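Local coordinates for protein 4-hydroxybenzoyl-CoA thioesterase (Bacillus halodurans, PDB 5WH9) that probably hydrolyses gentisyl-coenzyme A, releasing gentisate and free coenzyme A, as a tetrameric thioesterase of the hotdog fold, at residues B[18-22]-B[66-70]; B[30-34]-B[104-108]; B[8-14]-B[27-31]. All coordinates share one frame; numbering follows the deposited sequence.

Interaction 1: B[18-22]-B[66-70]; sequences AGIVF and APLLF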
ATOM      1  N   ALA B  18       2.898   4.338 -14.834  1.00 30.08           N
ATOM      2  CA  ALA B  18       3.337   5.546 -15.536  1.00 28.82           C
ATOM      3  C   ALA B  18       4.831   5.805 -15.366  1.00 29.28           C
ATOM      4  O   ALA B  18       5.360   6.773 -15.927  1.00 30.16           O
ATOM      5  CB  ALA B  18       2.539   6.754 -15.076  1.00 27.23           C
ATOM      6  N   GLY B  19       5.509   4.950 -14.594  1.00 21.32           N
ATOM      7  CA  GLY B  19       6.961   5.032 -14.463  1.00 21.62           C
ATOM      8  C   GLY B  19       7.437   5.873 -13.290  1.00 24.38           C
ATOM      9  O   GLY B  19       8.632   5.935 -12.981  1.00 23.37           O
ATOM     10  N   ILE B  20       6.503   6.532 -12.630  1.00 19.99           N
ATOM     11  CA  ILE B  20       6.811   7.413 -11.526  1.00 16.87           C
ATOM     12  C   ILE B  20       6.013   7.035 -10.296  1.00 19.61           C
ATOM     13  O   ILE B  20       5.130   6.210 -10.371  1.00 20.98           O
ATOM     14  CB  ILE B  20       6.550   8.886 -11.881  1.00 20.12           C
ATOM     15  CG1 ILE B  20       5.073   9.118 -12.140  1.00 18.51           C
ATOM     16  CG2 ILE B  20       7.373   9.306 -13.083  1.00 18.58           C
ATOM     17  CD1 ILE B  20       4.625  10.510 -11.814  1.00 25.37           C
ATOM     18  N   VAL B  21       6.363   7.621  -9.166  1.00 16.31           N
ATOM     19  CA  VAL B  21       5.706   7.353  -7.899  1.00 13.99           C
ATOM     20  C   VAL B  21       4.214   7.722  -7.835  1.00 16.03           C
ATOM     21  O   VAL B  21       3.805   8.771  -8.295  1.00 14.65           O
ATOM     22  CB  VAL B  21       6.480   8.067  -6.764  1.00 14.98           C
ATOM     23  CG1 VAL B  21       5.735   8.026  -5.445  1.00 12.38           C
ATOM     24  CG2 VAL B  21       7.863   7.477  -6.622  1.00 14.25           C
ATOM     25  N   PHE B  22       3.431   6.817  -7.254  1.00 16.71           N
ATOM     26  CA  PHE B  22       1.999   6.973  -7.020  1.00 13.08           C
ATOM     27  C   PHE B  22       1.952   8.074  -5.958  1.00 12.41           C
ATOM     28  O   PHE B  22       2.661   8.007  -5.002  1.00 11.17           O
ATOM     29  CB  PHE B  22       1.452   5.622  -6.540  1.00 11.96           C
ATOM     30  CG  PHE B  22      -0.041   5.545  -6.462  1.00 11.85           C
ATOM     31  CD1 PHE B  22      -0.836   6.163  -7.392  1.00 12.90           C
ATOM     32  CD2 PHE B  22      -0.646   4.838  -5.444  1.00 14.51           C
ATOM     33  CE1 PHE B  22      -2.213   6.090  -7.306  1.00 11.85           C
ATOM     34  CE2 PHE B  22      -2.018   4.755  -5.354  1.00 10.89           C
ATOM     35  CZ  PHE B  22      -2.801   5.387  -6.288  1.00 11.63           C
ATOM     36  N   ALA B  66       8.452  18.155  -9.063  1.00 29.67           N
ATOM     37  CA  ALA B  66       9.187  17.246  -9.941  1.00 30.18           C
ATOM     38  C   ALA B  66       8.996  15.779  -9.537  1.00 23.04           C
ATOM     39  O   ALA B  66       8.764  15.475  -8.364  1.00 19.02           O
ATOM     40  CB  ALA B  66      10.665  17.605  -9.960  1.00 29.38           C
ATOM     41  N   PRO B  67       9.096  14.864 -10.495  1.00 36.71           N
ATOM     42  CA  PRO B  67       8.859  13.435 -10.228  1.00 35.23           C
ATOM     43  C   PRO B  67       9.922  12.696  -9.392  1.00 33.21           C
ATOM     44  O   PRO B  67      11.116  12.967  -9.521  1.00 36.52           O
ATOM     45  CB  PRO B  67       8.795  12.830 -11.634  1.00 38.75           C
ATOM     46  CG  PRO B  67       9.631  13.739 -12.468  1.00 44.94           C
ATOM     47  CD  PRO B  67       9.421  15.117 -11.910  1.00 40.41           C
ATOM     48  N   LEU B  68       9.466  11.761  -8.559  1.00 23.84           N
ATOM     49  CA  LEU B  68      10.307  10.769  -7.912  1.00 18.55           C
ATOM     50  C   LEU B  68      10.139   9.468  -8.686  1.00 19.24           C
ATOM     51  O   LEU B  68       9.051   9.157  -9.163  1.00 11.93           O
ATOM     52  CB  LEU B  68       9.888  10.584  -6.459  1.00 16.80           C
ATOM     53  CG  LEU B  68      10.060  11.769  -5.506  1.00 19.63           C
ATOM     54  CD1 LEU B  68       9.473  11.512  -4.117  1.00 21.91           C
ATOM     55  CD2 LEU B  68      11.531  12.181  -5.406  1.00 16.98           C
ATOM     56  N   LEU B  69      11.323   9.050  -8.661  1.00 31.07           N
ATOM     57  CA  LEU B  69      11.519   7.867  -9.481  1.00 25.74           C
ATOM     58  C   LEU B  69      12.032   6.723  -8.628  1.00 28.33           C
ATOM     59  O   LEU B  69      12.535   6.936  -7.527  1.00 31.49           O
ATOM     60  CB  LEU B  69      12.496   8.152 -10.614  1.00 28.06           C
ATOM     61  CG  LEU B  69      12.219   9.299 -11.588  1.00 31.02           C
ATOM     62  CD1 LEU B  69      13.408   9.462 -12.549  1.00 29.85           C
ATOM     63  CD2 LEU B  69      10.939   9.068 -12.366  1.00 25.83           C
ATOM     64  N   PHE B  70      11.893   5.508  -9.138  1.00 20.42           N
ATOM     65  CA  PHE B  70      12.411   4.336  -8.445  1.00 21.45           C
ATOM     66  C   PHE B  70      13.895   4.485  -8.089  1.00 18.89           C
ATOM     67  O   PHE B  70      14.727   4.832  -8.931  1.00 22.19           O
ATOM     68  CB  PHE B  70      12.157   3.077  -9.280  1.00 19.23           C
ATOM     69  CG  PHE B  70      12.842   1.848  -8.759  1.00 18.43           C
ATOM     70  CD1 PHE B  70      12.881   1.576  -7.409  1.00 19.45           C
ATOM     71  CD2 PHE B  70      13.450   0.960  -9.632  1.00 20.49           C
ATOM     72  CE1 PHE B  70      13.510   0.442  -6.940  1.00 20.30           C
ATOM     73  CE2 PHE B  70      14.075  -0.162  -9.172  1.00 17.76           C
ATOM     74  CZ  PHE B  70      14.106  -0.428  -7.830  1.00 20.73           C
TER
HETATM   75  O   HOH W   1       6.277  11.132  -8.457  1.00 25.73           O
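Val-21 N meets the flat peptide carbonyl of Leu-68 somewhat out of its plane, 26° from it, in a nearly straight 3.1 Å hydrogen bond to Leu-68 O. Beside that bond the CG2 methyl of Val-21 rests 3.3 Å from Leu-68 O and 3.7 Å from Leu-68 CB. With chi1 at 171°, CG1 lies anti to the backbone N and CG2 beside it, which brings the second methyl against the bonded carbonyl. Next to the direct bond, water 1 accepts from Leu-68 N at 3.3 Å and donates weakly to Val-21 O. It stands where a hydrogen-bonded antiparallel pair would have its second direct bond. Nearer the surface, Ile-20 CG2 meets the CD2 branch of Leu-69 at 3.6 Å and, more distantly, CB of the Pro-67 ring at 4.1 Å. Gly-19 has a positive phi (93°) at which a side chain would jam against the carbonyl O of Ala-18. On the inner side Val-21 and Leu-68 both lie against Tyr-26 and Trp-29 of helix 25-40. The loop after strand 6-9 and the loop before strand 73-80 are thus joined by one direct backbone bond, one water bridge and aliphatic contacts, with no charged pair between them, so the polar part of the join depends on backbone position rather than on side-chain chemistry.

Interaction 2: B[30-34]-B[104-108]; sequences MDEAC and GHEKR
Arg-108 reaches from the strand to the helix and meets Asp-31 and Cys-34 there. Its NH2 gives a straight hydrogen bond of 3.3 Å to Asp-31 OD1, which is also a salt bridge. The acceptor lies close to the guanidinium plane, whereas the donor comes from above the carboxylate, the two planes being 50° apart. Over one face of the guanidinium sits Cys-34 SG, 3.3 Å from Arg-108 NE; with SG anti to the backbone N (chi1 169°), the sulfur is swung off the helix onto that face. Water 2 bridges the pair, donating to Asp-31 OD1 and accepting weakly from Arg-108 NH1.

What steadies the arginine is its own strand neighbour two residues back. Glu-106 OE2 takes a 2.8 Å bond from Arg-108 NE and a weaker one from NH2, again in the guanidinium plane, while its extended chain carries OE1 to 3.5 Å from Met-30 CB. One positive group therefore sits between two carboxylates and probably offsets their mutual repulsion in this buried place. Met-30 SD packs 4.4 Å from Gly-104 C, two residues before Glu-106 on the strand, where a beta carbon on Gly-104 would be tight against the sulfur.

Farther out, Arg-108 NH1 is held by Phe-55 O, and Glu-106 OE1 is bonded to Tyr-23 OH of the fourth subunit, so the network runs up to a subunit interface. The axes of segments 30-34 and 104-108 cross at -61° and come within 9.9 Å; they belong to helix 25-40 and strand 99-111, the long helix lying in the curl of an antiparallel sheet, the defining feature of the hotdog fold, here with a salt-bridge network at the helix-sheet junction.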
ATOM      1  N   MET B  30       5.124  11.581   4.514  1.00 14.80           N
ATOM      2  CA  MET B  30       4.911  12.628   5.511  1.00 15.16           C
ATOM      3  C   MET B  30       4.465  12.030   6.826  1.00 18.14           C
ATOM      4  O   MET B  30       4.931  12.426   7.900  1.00 19.36           O
ATOM      5  CB  MET B  30       3.881  13.652   5.053  1.00 17.34           C
ATOM      6  CG  MET B  30       4.434  14.624   4.040  1.00 15.09           C
ATOM      7  SD  MET B  30       3.271  15.930   3.593  1.00 24.82           S
ATOM      8  CE  MET B  30       1.853  14.956   3.091  1.00 14.29           C
ATOM      9  N   ASP B  31       3.574  11.057   6.758  1.00 14.69           N
ATOM     10  CA  ASP B  31       3.192  10.389   7.987  1.00 13.92           C
ATOM     11  C   ASP B  31       4.447   9.812   8.669  1.00 14.81           C
ATOM     12  O   ASP B  31       4.621   9.940   9.885  1.00 15.61           O
ATOM     13  CB  ASP B  31       2.162   9.306   7.714  1.00 13.09           C
ATOM     14  CG  ASP B  31       1.625   8.702   8.977  1.00 14.17           C
ATOM     15  OD1 ASP B  31       0.687   9.270   9.564  1.00 20.20           O
ATOM     16  OD2 ASP B  31       2.145   7.658   9.394  1.00 17.46           O
ATOM     17  N   GLU B  32       5.330   9.195   7.889  1.00  9.92           N
ATOM     18  CA  GLU B  32       6.549   8.637   8.457  1.00 12.17           C
ATOM     19  C   GLU B  32       7.458   9.738   8.997  1.00 11.71           C
ATOM     20  O   GLU B  32       8.036   9.604  10.069  1.00  8.92           O
ATOM     21  CB  GLU B  32       7.300   7.804   7.425  1.00  9.63           C
ATOM     22  CG  GLU B  32       6.453   6.696   6.858  1.00 13.82           C
ATOM     23  CD  GLU B  32       7.154   5.883   5.778  1.00 11.10           C
ATOM     24  OE1 GLU B  32       8.379   6.055   5.559  1.00 12.41           O
ATOM     25  OE2 GLU B  32       6.463   5.073   5.143  1.00  9.67           O
ATOM     26  N   ALA B  33       7.584  10.830   8.260  1.00 16.90           N
ATOM     27  CA  ALA B  33       8.404  11.926   8.746  1.00 17.13           C
ATOM     28  C   ALA B  33       7.853  12.424  10.074  1.00 19.66           C
ATOM     29  O   ALA B  33       8.619  12.642  11.010  1.00 15.85           O
ATOM     30  CB  ALA B  33       8.465  13.047   7.744  1.00 17.55           C
ATOM     31  N   CYS B  34       6.530  12.592  10.151  1.00 17.88           N
ATOM     32  CA  CYS B  34       5.887  13.076  11.371  1.00 16.28           C
ATOM     33  C   CYS B  34       6.250  12.239  12.583  1.00 17.55           C
ATOM     34  O   CYS B  34       6.592  12.784  13.625  1.00 19.57           O
ATOM     35  CB  CYS B  34       4.367  13.100  11.227  1.00 20.26           C
ATOM     36  SG  CYS B  34       3.504  13.379  12.816  1.00 23.61           S
ATOM     37  N   GLY B 104       4.538  19.957   1.412  1.00 10.79           N
ATOM     38  CA  GLY B 104       3.202  19.993   1.938  1.00 12.58           C
ATOM     39  C   GLY B 104       3.150  20.281   3.409  1.00 13.10           C
ATOM     40  O   GLY B 104       4.140  20.673   4.031  1.00 13.30           O
ATOM     41  N   HIS B 105       1.976  20.086   3.982  1.00 19.44           N
ATOM     42  CA  HIS B 105       1.854  20.183   5.422  1.00 18.10           C
ATOM     43  C   HIS B 105       0.779  19.237   5.898  1.00 19.99           C
ATOM     44  O   HIS B 105      -0.019  18.726   5.109  1.00 25.21           O
ATOM     45  CB  HIS B 105       1.555  21.626   5.868  1.00 23.11           C
ATOM     46  CG  HIS B 105       0.241  22.152   5.388  1.00 28.06           C
ATOM     47  ND1 HIS B 105      -0.938  21.958   6.081  1.00 30.97           N
ATOM     48  CD2 HIS B 105      -0.083  22.865   4.283  1.00 32.44           C
ATOM     49  CE1 HIS B 105      -1.932  22.525   5.419  1.00 28.87           C
ATOM     50  NE2 HIS B 105      -1.439  23.084   4.327  1.00 28.32           N
ATOM     51  N   GLU B 106       0.779  18.996   7.196  1.00 12.92           N
ATOM     52  CA  GLU B 106      -0.258  18.245   7.855  1.00 13.08           C
ATOM     53  C   GLU B 106      -0.775  19.131   8.990  1.00 18.03           C
ATOM     54  O   GLU B 106       0.011  19.671   9.767  1.00 18.75           O
ATOM     55  CB  GLU B 106       0.337  16.959   8.444  1.00 15.51           C
ATOM     56  CG  GLU B 106       0.946  15.992   7.428  1.00 11.28           C
ATOM     57  CD  GLU B 106       1.562  14.759   8.075  1.00 17.00           C
ATOM     58  OE1 GLU B 106       1.400  13.656   7.515  1.00 14.34           O
ATOM     59  OE2 GLU B 106       2.233  14.886   9.129  1.00 20.47           O
ATOM     60  N   LYS B 107      -2.085  19.312   9.075  1.00 17.22           N
ATOM     61  CA  LYS B 107      -2.676  19.813  10.306  1.00 19.38           C
ATOM     62  C   LYS B 107      -3.037  18.623  11.179  1.00 18.00           C
ATOM     63  O   LYS B 107      -3.745  17.716  10.738  1.00 18.18           O
ATOM     64  CB  LYS B 107      -3.934  20.624  10.025  1.00 19.77           C
ATOM     65  CG  LYS B 107      -4.518  21.273  11.279  1.00 27.48           C
ATOM     66  CD  LYS B 107      -5.393  22.488  10.946  1.00 23.61           C
ATOM     67  CE  LYS B 107      -6.021  23.044  12.219  1.00 29.54           C
ATOM     68  NZ  LYS B 107      -6.755  24.337  12.010  1.00 37.07           N
ATOM     69  N   ARG B 108      -2.541  18.608  12.408  1.00 18.14           N
ATOM     70  CA  ARG B 108      -2.833  17.502  13.313  1.00 19.13           C
ATOM     71  C   ARG B 108      -3.329  17.982  14.676  1.00 20.84           C
ATOM     72  O   ARG B 108      -3.030  19.094  15.119  1.00 20.78           O
ATOM     73  CB  ARG B 108      -1.609  16.597  13.488  1.00 18.34           C
ATOM     74  CG  ARG B 108      -1.070  15.960  12.212  1.00 18.87           C
ATOM     75  CD  ARG B 108       0.138  15.089  12.539  1.00 20.33           C
ATOM     76  NE  ARG B 108       0.681  14.358  11.397  1.00 22.10           N
ATOM     77  CZ  ARG B 108       0.400  13.086  11.117  1.00 25.38           C
ATOM     78  NH1 ARG B 108      -0.433  12.403  11.891  1.00 21.32           N
ATOM     79  NH2 ARG B 108       0.951  12.496  10.061  1.00 20.98           N
TER
HETATM   80  O   HOH W   2      -1.026   9.104  12.271  1.00 21.16           O

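Interaction 3: B[8-14]-B[27-31]; sequences FRVKFGD and YKWMD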
ATOM      1  N   PHE B   8      14.814   8.513   3.215  1.00 11.51           N
ATOM      2  CA  PHE B   8      14.115   7.373   2.656  1.00 13.33           C
ATOM      3  C   PHE B   8      14.457   7.178   1.198  1.00 12.08           C
ATOM      4  O   PHE B   8      14.914   8.077   0.540  1.00 10.32           O
ATOM      5  CB  PHE B   8      12.592   7.429   2.883  1.00 13.17           C
ATOM      6  CG  PHE B   8      11.858   8.384   1.986  1.00 11.05           C
ATOM      7  CD1 PHE B   8      11.621   9.676   2.384  1.00 10.51           C
ATOM      8  CD2 PHE B   8      11.380   7.980   0.757  1.00 13.36           C
ATOM      9  CE1 PHE B   8      10.933  10.548   1.577  1.00 12.04           C
ATOM     10  CE2 PHE B   8      10.698   8.853  -0.060  1.00 12.79           C
ATOM     11  CZ  PHE B   8      10.467  10.137   0.357  1.00 12.69           C
ATOM     12  N   ARG B   9      14.234   5.969   0.720  1.00 17.91           N
ATOM     13  CA  ARG B   9      14.464   5.598  -0.668  1.00 15.93           C
ATOM     14  C   ARG B   9      13.161   5.129  -1.320  1.00 19.63           C
ATOM     15  O   ARG B   9      12.381   4.410  -0.707  1.00 21.19           O
ATOM     16  CB  ARG B   9      15.486   4.473  -0.752  1.00 21.85           C
ATOM     17  CG  ARG B   9      16.850   4.785  -0.141  1.00 29.59           C
ATOM     18  CD  ARG B   9      17.923   4.022  -0.892  1.00 38.55           C
ATOM     19  NE  ARG B   9      19.246   4.159  -0.292  1.00 51.51           N
ATOM     20  CZ  ARG B   9      20.326   3.500  -0.706  1.00 54.86           C
ATOM     21  NH1 ARG B   9      20.246   2.661  -1.732  1.00 51.51           N
ATOM     22  NH2 ARG B   9      21.491   3.686  -0.097  1.00 61.49           N
ATOM     23  N   VAL B  10      12.944   5.538  -2.564  1.00 11.70           N
ATOM     24  CA  VAL B  10      11.822   5.061  -3.357  1.00 15.90           C
ATOM     25  C   VAL B  10      11.945   3.574  -3.714  1.00 19.10           C
ATOM     26  O   VAL B  10      12.870   3.155  -4.430  1.00 22.04           O
ATOM     27  CB  VAL B  10      11.684   5.888  -4.649  1.00 15.97           C
ATOM     28  CG1 VAL B  10      10.568   5.349  -5.508  1.00 14.31           C
ATOM     29  CG2 VAL B  10      11.435   7.342  -4.309  1.00 14.65           C
ATOM     30  N   LYS B  11      11.019   2.778  -3.197  1.00 15.66           N
ATOM     31  CA  LYS B  11      10.953   1.366  -3.532  1.00 14.56           C
ATOM     32  C   LYS B  11      10.262   1.184  -4.877  1.00 16.60           C
ATOM     33  O   LYS B  11       9.403   1.976  -5.271  1.00 18.07           O
ATOM     34  CB  LYS B  11      10.147   0.600  -2.480  1.00 15.98           C
ATOM     35  CG  LYS B  11      10.550   0.909  -1.054  1.00 19.13           C
ATOM     36  CD  LYS B  11      12.077   0.910  -0.879  1.00 17.76           C
ATOM     37  CE  LYS B  11      12.438   1.196   0.553  1.00 20.65           C
ATOM     38  NZ  LYS B  11      13.839   0.769   0.834  1.00 29.04           N
ATOM     39  N   PHE B  12      10.631   0.119  -5.569  1.00 15.16           N
ATOM     40  CA  PHE B  12       9.947  -0.278  -6.784  1.00 14.69           C
ATOM     41  C   PHE B  12       8.421  -0.247  -6.583  1.00 13.76           C
ATOM     42  O   PHE B  12       7.672   0.263  -7.423  1.00 13.35           O
ATOM     43  CB  PHE B  12      10.415  -1.685  -7.151  1.00 15.24           C
ATOM     44  CG  PHE B  12       9.876  -2.171  -8.437  1.00 18.06           C
ATOM     45  CD1 PHE B  12      10.149  -1.489  -9.610  1.00 17.64           C
ATOM     46  CD2 PHE B  12       9.085  -3.298  -8.482  1.00 18.40           C
ATOM     47  CE1 PHE B  12       9.652  -1.935 -10.807  1.00 20.02           C
ATOM     48  CE2 PHE B  12       8.579  -3.742  -9.681  1.00 25.06           C
ATOM     49  CZ  PHE B  12       8.866  -3.056 -10.846  1.00 21.81           C
ATOM     50  N   GLY B  13       7.977  -0.775  -5.452  1.00 12.27           N
ATOM     51  CA  GLY B  13       6.566  -0.887  -5.147  1.00 17.35           C
ATOM     52  C   GLY B  13       5.849   0.425  -4.891  1.00 20.21           C
ATOM     53  O   GLY B  13       4.619   0.430  -4.762  1.00 17.60           O
ATOM     54  N   ASP B  14       6.610   1.518  -4.807  1.00 15.24           N
ATOM     55  CA  ASP B  14       6.061   2.864  -4.656  1.00 15.49           C
ATOM     56  C   ASP B  14       5.785   3.491  -6.012  1.00 17.00           C
ATOM     57  O   ASP B  14       5.207   4.580  -6.090  1.00 15.28           O
ATOM     58  CB  ASP B  14       7.042   3.776  -3.918  1.00 13.23           C
ATOM     59  CG  ASP B  14       7.278   3.343  -2.492  1.00 18.88           C
ATOM     60  OD1 ASP B  14       6.296   2.938  -1.831  1.00 20.69           O
ATOM     61  OD2 ASP B  14       8.447   3.398  -2.039  1.00 18.45           O
ATOM     62  N   TYR B  27       2.103  11.173   1.003  1.00  7.34           N
ATOM     63  CA  TYR B  27       1.419  11.327   2.291  1.00  9.39           C
ATOM     64  C   TYR B  27       1.888  10.280   3.290  1.00 10.98           C
ATOM     65  O   TYR B  27       2.034  10.580   4.472  1.00 13.86           O
ATOM     66  CB  TYR B  27      -0.105  11.297   2.099  1.00 10.08           C
ATOM     67  CG  TYR B  27      -0.550  12.404   1.167  1.00  8.60           C
ATOM     68  CD1 TYR B  27      -0.814  13.676   1.660  1.00  8.14           C
ATOM     69  CD2 TYR B  27      -0.644  12.200  -0.210  1.00  9.06           C
ATOM     70  CE1 TYR B  27      -1.196  14.714   0.822  1.00  7.27           C
ATOM     71  CE2 TYR B  27      -1.010  13.255  -1.078  1.00  8.68           C
ATOM     72  CZ  TYR B  27      -1.284  14.508  -0.535  1.00  5.60           C
ATOM     73  OH  TYR B  27      -1.682  15.562  -1.341  1.00 12.49           O
ATOM     74  N   LYS B  28       2.132   9.065   2.799  1.00 12.14           N
ATOM     75  CA  LYS B  28       2.723   7.985   3.578  1.00 13.17           C
ATOM     76  C   LYS B  28       4.070   8.462   4.121  1.00 16.09           C
ATOM     77  O   LYS B  28       4.388   8.288   5.303  1.00 11.84           O
ATOM     78  CB  LYS B  28       2.881   6.740   2.672  1.00 16.21           C
ATOM     79  CG  LYS B  28       3.740   5.565   3.162  1.00 16.30           C
ATOM     80  CD  LYS B  28       4.327   4.797   1.936  1.00 24.21           C
ATOM     81  CE  LYS B  28       4.812   3.360   2.225  1.00 38.48           C
ATOM     82  NZ  LYS B  28       6.014   3.171   3.143  1.00 30.17           N
ATOM     83  N   TRP B  29       4.856   9.093   3.256  1.00 12.28           N
ATOM     84  CA  TRP B  29       6.181   9.534   3.671  1.00 13.79           C
ATOM     85  C   TRP B  29       6.092  10.674   4.676  1.00 12.03           C
ATOM     86  O   TRP B  29       6.893  10.716   5.603  1.00 11.72           O
ATOM     87  CB  TRP B  29       7.043   9.915   2.464  1.00 13.70           C
ATOM     88  CG  TRP B  29       7.458   8.734   1.650  1.00 11.29           C
ATOM     89  CD1 TRP B  29       7.876   7.521   2.114  1.00 13.09           C
ATOM     90  CD2 TRP B  29       7.487   8.651   0.221  1.00 11.86           C
ATOM     91  NE1 TRP B  29       8.159   6.691   1.061  1.00 14.65           N
ATOM     92  CE2 TRP B  29       7.927   7.361  -0.112  1.00 10.89           C
ATOM     93  CE3 TRP B  29       7.174   9.544  -0.812  1.00 11.48           C
ATOM     94  CZ2 TRP B  29       8.078   6.945  -1.435  1.00  9.20           C
ATOM     95  CZ3 TRP B  29       7.317   9.132  -2.102  1.00  9.58           C
ATOM     96  CH2 TRP B  29       7.763   7.846  -2.410  1.00 11.04           C
ATOM     97  N   MET B  30       5.124  11.581   4.514  1.00 14.80           N
ATOM     98  CA  MET B  30       4.911  12.628   5.511  1.00 15.16           C
ATOM     99  C   MET B  30       4.465  12.030   6.826  1.00 18.14           C
ATOM    100  O   MET B  30       4.931  12.426   7.900  1.00 19.36           O
ATOM    101  CB  MET B  30       3.881  13.652   5.053  1.00 17.34           C
ATOM    102  CG  MET B  30       4.434  14.624   4.040  1.00 15.09           C
ATOM    103  SD  MET B  30       3.271  15.930   3.593  1.00 24.82           S
ATOM    104  CE  MET B  30       1.853  14.956   3.091  1.00 14.29           C
ATOM    105  N   ASP B  31       3.574  11.057   6.758  1.00 14.69           N
ATOM    106  CA  ASP B  31       3.192  10.389   7.987  1.00 13.92           C
ATOM    107  C   ASP B  31       4.447   9.812   8.669  1.00 14.81           C
ATOM    108  O   ASP B  31       4.621   9.940   9.885  1.00 15.61           O
ATOM    109  CB  ASP B  31       2.162   9.306   7.714  1.00 13.09           C
ATOM    110  CG  ASP B  31       1.625   8.702   8.977  1.00 14.17           C
ATOM    111  OD1 ASP B  31       0.687   9.270   9.564  1.00 20.20           O
ATOM    112  OD2 ASP B  31       2.145   7.658   9.394  1.00 17.46           O
TER
HETATM  113  O   HOH W   3      10.290   4.610   1.195  1.00 25.42           O
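Trp-29 gives up most surface here, and Phe-8 covers one face of its indole. The phenyl ring lies over the five-membered ring in a face-to-face stack, with planes 25° apart and centroids 3.7 Å apart; some of the carbon-carbon spacings are too short to be trusted in detail. Phe-8 can lie there because chi1 of 76° tucks CG between the backbone N and the carbonyl carbon, turning the ring toward the helix. The third partner, Asp-14, comes to the rim of the indole instead: OD2 is 3.6 Å from Trp-29 CZ2, near the indole plane, and the carboxylate stands almost upright to it at 82°. That oxygen is held by Lys-11 N at 2.9 Å. Water 3 satisfies the indole nitrogen, accepting from Trp-29 NE1 at 3.0 Å and donating to Arg-9 O. A leucine in place of Trp-29 would probably leave Phe-8 without its stacking partner and water 3 without its indole donor. Val-21 and Leu-68 also touch the indole. An aromatic from the hotdog helix thereby packs against strand 6-9 and the short 3-10 turn that follows it, inside the wrap of sheet around helix.

Met-30 and Asp-31 lie in the helix segments of both interactions 2 and 3 but make contact only in interaction 2; in interaction 3 helix 25-40 uses Trp-29 and Lys-28. The two centres lie 13 Å apart. Interaction 1 abuts interaction 3, with centres 11 Å apart; Phe-22 N lies 3.1 Å from Asp-14 O, a probable hydrogen bond, and Leu-69 O packs on Val-10 CB. Interactions 1 and 2 do not touch, their nearest atoms being about 10 Å apart. In related 4-hydroxybenzoyl-CoA thioesterases the loop between the first strand and the long helix borders the active site, so interactions 1 and 3 probably shape its surroundings, although no ligand marks a pocket here.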